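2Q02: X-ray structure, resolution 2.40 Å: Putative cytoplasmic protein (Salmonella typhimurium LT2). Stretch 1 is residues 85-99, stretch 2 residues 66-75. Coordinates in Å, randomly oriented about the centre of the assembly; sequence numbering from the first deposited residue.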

# COMPACT_ATOMS: atom_id res chain seq x y z
N LYS A 85 -0.74 20.16 7.35
CA LYS A 85 0.70 20.27 7.61
C LYS A 85 1.36 18.90 7.55
O LYS A 85 2.41 18.74 6.93
CB LYS A 85 0.99 20.90 8.98
CG LYS A 85 1.13 22.43 8.97
N LYS A 86 0.75 17.93 8.19
CA LYS A 86 1.28 16.56 8.20
C LYS A 86 1.39 16.00 6.78
O LYS A 86 2.32 15.25 6.49
CB LYS A 86 0.40 15.65 9.08
CG LYS A 86 1.03 14.35 9.57
CD LYS A 86 0.03 13.51 10.40
N THR A 87 0.45 16.38 5.90
CA THR A 87 0.46 15.94 4.51
C THR A 87 1.50 16.70 3.68
O THR A 87 2.24 16.08 2.91
CB THR A 87 -0.91 16.06 3.80
OG1 THR A 87 -1.89 15.32 4.51
CG2 THR A 87 -0.82 15.51 2.37
N GLU A 88 1.55 18.02 3.83
CA GLU A 88 2.59 18.82 3.18
C GLU A 88 4.02 18.30 3.50
O GLU A 88 4.91 18.29 2.64
CB GLU A 88 2.46 20.29 3.60
CG GLU A 88 1.17 21.01 3.13
CD GLU A 88 1.06 22.46 3.62
OE1 GLU A 88 1.69 22.77 4.65
OE2 GLU A 88 0.36 23.28 2.96
N GLY A 89 4.23 17.90 4.75
CA GLY A 89 5.50 17.32 5.17
C GLY A 89 5.80 16.04 4.42
O GLY A 89 6.92 15.82 4.01
N LEU A 90 4.78 15.22 4.24
CA LEU A 90 4.91 13.96 3.51
C LEU A 90 5.01 14.15 1.99
O LEU A 90 5.66 13.34 1.31
CB LEU A 90 3.75 13.01 3.84
CG LEU A 90 3.83 12.32 5.20
CD1 LEU A 90 2.46 11.76 5.62
CD2 LEU A 90 4.89 11.21 5.20
N LEU A 91 4.37 15.20 1.46
CA LEU A 91 4.54 15.59 0.06
C LEU A 91 5.96 16.07 -0.24
O LEU A 91 6.51 15.74 -1.29
CB LEU A 91 3.50 16.63 -0.34
CG LEU A 91 2.08 16.07 -0.50
CD1 LEU A 91 1.05 17.19 -0.52
CD2 LEU A 91 1.94 15.19 -1.78
N ARG A 92 6.57 16.83 0.68
CA ARG A 92 8.00 17.17 0.56
C ARG A 92 8.88 15.93 0.55
O ARG A 92 9.85 15.86 -0.22
CB ARG A 92 8.48 18.03 1.74
CG ARG A 92 8.06 19.46 1.73
CD ARG A 92 8.51 20.17 3.00
NE ARG A 92 7.35 20.82 3.62
CZ ARG A 92 6.97 20.71 4.89
NH1 ARG A 92 7.68 20.00 5.76
NH2 ARG A 92 5.89 21.35 5.30
N ASP A 93 8.56 15.00 1.46
CA ASP A 93 9.31 13.74 1.59
C ASP A 93 9.28 12.93 0.30
O ASP A 93 10.29 12.38 -0.13
CB ASP A 93 8.73 12.89 2.74
CG ASP A 93 9.15 13.38 4.11
OD1 ASP A 93 10.11 14.19 4.19
OD2 ASP A 93 8.52 12.95 5.10
N ALA A 94 8.09 12.87 -0.30
CA ALA A 94 7.88 12.13 -1.55
C ALA A 94 8.61 12.81 -2.70
O ALA A 94 9.34 12.15 -3.45
CB ALA A 94 6.37 11.99 -1.85
N GLN A 95 8.45 14.12 -2.80
CA GLN A 95 9.15 14.89 -3.81
C GLN A 95 10.67 14.75 -3.65
O GLN A 95 11.39 14.52 -4.63
CB GLN A 95 8.71 16.34 -3.73
CG GLN A 95 9.24 17.24 -4.81
CD GLN A 95 8.75 18.64 -4.62
OE1 GLN A 95 8.83 19.20 -3.52
NE2 GLN A 95 8.21 19.22 -5.68
N GLY A 96 11.16 14.85 -2.41
CA GLY A 96 12.59 14.79 -2.12
C GLY A 96 13.27 13.46 -2.39
O GLY A 96 14.40 13.44 -2.87
N VAL A 97 12.61 12.35 -2.07
CA VAL A 97 13.20 11.01 -2.35
C VAL A 97 12.94 10.54 -3.77
O VAL A 97 13.53 9.58 -4.22
CB VAL A 97 12.73 9.91 -1.36
CG1 VAL A 97 13.04 10.32 0.08
CG2 VAL A 97 11.25 9.57 -1.55
N GLY A 98 12.04 11.23 -4.48
CA GLY A 98 11.66 10.83 -5.84
C GLY A 98 10.53 9.81 -5.87
O GLY A 98 10.40 9.04 -6.83
N ALA A 99 9.69 9.81 -4.82
CA ALA A 99 8.54 8.92 -4.77
C ALA A 99 7.44 9.40 -5.73
O ALA A 99 7.12 10.59 -5.82
CB ALA A 99 8.01 8.81 -3.37
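Stretch 2 66-75: EIVTINAVYP

Ile70 is the centre of the contact. It points toward the helix with chi1 m and chi2 t. Its CD1 lies 3.3 Å from Ala94 CA and 3.7 Å from Ala94 CB. The isoleucine tip thus lies against the helix backbone. Val97 adds a further apolar surface, with CG2 4.0 Å from Ile70 CD1. Leu90 packs on the same residue, its CD2 4.1 Å from Ile70 CG2. Ala99 also contacts it, CB to Ile70 CG1 at 3.9 Å.

Stretch 2 is an extended strand from Glu66 to Val73, interrupted at Val68 by a psi of -47°. The peptide bond before Ala72 is cis. The strand runs nearly antiparallel to helix 85-97: their N-to-C directions differ by 168°, and the axes approach to 8.9 Å. The order of the nearest residues agrees with this. The nearest CA atoms pair Ala99 with Ile67, Ala94 with Ile70 and Thr87 with Val73, at 4.9, 6.4 and 6.1 Å.

Toward the start of the strand, Ile67 CD1 lies 3.9 Å from Val97 CB, and Ile67 CG2 lies 3.7 Å from Ala99 CB. Gly98, just after the helix, has positive phi. The chain then brings Ala99 close to the strand backbone, where Ala99 CA makes a CA-H...O contact with Ile67 O at 3.3 Å.

Toward the other end, Leu90 CD1 lies 4.1 Å from Val73 CG2 and 3.6 Å from Ala72 O. Thr87 OG1 is 3.3 Å from Val73 CG1. This hydroxyl is hydrogen-bonded to a residue flanking one of the stretches. At the edge, Lys86 CD lies 4.2 Å from Tyr74 O; the lysine is not modelled beyond CD. No hydrogen bond joins the stretches among the modelled atoms. The contact is mainly apolar packing and buries 524 Å², both sides summed.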

# COMPACT_ATOMS: atom_id res chain seq x y z
N GLU A 66 13.10 2.13 -8.10
CA GLU A 66 12.08 3.17 -8.09
C GLU A 66 11.37 3.14 -6.74
O GLU A 66 10.87 2.10 -6.33
CB GLU A 66 11.05 2.95 -9.21
CG GLU A 66 9.70 3.63 -8.96
CD GLU A 66 8.79 3.73 -10.20
OE1 GLU A 66 8.59 2.70 -10.91
OE2 GLU A 66 8.25 4.85 -10.44
N ILE A 67 11.29 4.28 -6.07
CA ILE A 67 10.46 4.39 -4.88
C ILE A 67 9.05 4.70 -5.36
O ILE A 67 8.79 5.80 -5.83
CB ILE A 67 10.97 5.49 -3.94
CG1 ILE A 67 12.39 5.15 -3.45
CG2 ILE A 67 9.98 5.69 -2.76
CD1 ILE A 67 13.09 6.27 -2.75
N VAL A 68 8.15 3.73 -5.27
CA VAL A 68 6.84 3.85 -5.90
C VAL A 68 5.89 4.66 -5.04
O VAL A 68 5.20 5.53 -5.56
CB VAL A 68 6.19 2.47 -6.18
CG1 VAL A 68 4.81 2.65 -6.79
CG2 VAL A 68 7.10 1.58 -7.09
N THR A 69 5.83 4.39 -3.74
CA THR A 69 5.01 5.23 -2.87
C THR A 69 5.66 5.53 -1.55
O THR A 69 6.66 4.91 -1.17
CB THR A 69 3.61 4.62 -2.52
OG1 THR A 69 3.73 3.73 -1.40
CG2 THR A 69 3.01 3.87 -3.70
N ILE A 70 5.05 6.49 -0.86
CA ILE A 70 5.21 6.66 0.57
C ILE A 70 3.89 6.35 1.27
O ILE A 70 2.83 6.74 0.81
CB ILE A 70 5.72 8.07 0.88
CG1 ILE A 70 7.18 8.17 0.37
CG2 ILE A 70 5.63 8.36 2.38
CD1 ILE A 70 7.76 9.54 0.48
N ASN A 71 3.98 5.59 2.35
CA ASN A 71 2.85 5.30 3.24
C ASN A 71 3.09 6.02 4.56
O ASN A 71 4.12 5.75 5.18
CB ASN A 71 2.77 3.80 3.58
CG ASN A 71 2.39 2.94 2.40
OD1 ASN A 71 1.24 2.52 2.31
ND2 ASN A 71 3.36 2.67 1.49
N ALA A 72 2.18 6.86 5.05
CA ALA A 72 0.89 7.22 4.42
C ALA A 72 0.34 8.40 5.18
O ALA A 72 0.79 8.66 6.30
CB ALA A 72 -0.10 6.07 4.48
N VAL A 73 -0.59 9.13 4.57
CA VAL A 73 -1.36 10.15 5.26
C VAL A 73 -2.51 9.51 6.01
O VAL A 73 -3.26 8.73 5.42
CB VAL A 73 -2.03 11.12 4.32
CG1 VAL A 73 -2.82 12.19 5.15
CG2 VAL A 73 -1.02 11.76 3.39
N TYR A 74 -2.69 9.88 7.28
CA TYR A 74 -3.87 9.46 8.05
C TYR A 74 -4.30 10.57 9.03
O TYR A 74 -3.45 11.19 9.65
CB TYR A 74 -3.61 8.13 8.80
CG TYR A 74 -4.75 7.73 9.75
CD1 TYR A 74 -5.83 6.99 9.28
CD2 TYR A 74 -4.76 8.12 11.09
CE1 TYR A 74 -6.89 6.64 10.10
CE2 TYR A 74 -5.82 7.79 11.92
CZ TYR A 74 -6.89 7.05 11.41
OH TYR A 74 -7.97 6.69 12.17
N PRO A 75 -5.62 10.86 9.14
CA PRO A 75 -6.76 10.48 8.29
C PRO A 75 -7.03 11.52 7.20
O PRO A 75 -7.37 12.66 7.49
CB PRO A 75 -7.93 10.39 9.29
CG PRO A 75 -7.58 11.39 10.37
CD PRO A 75 -6.08 11.65 10.30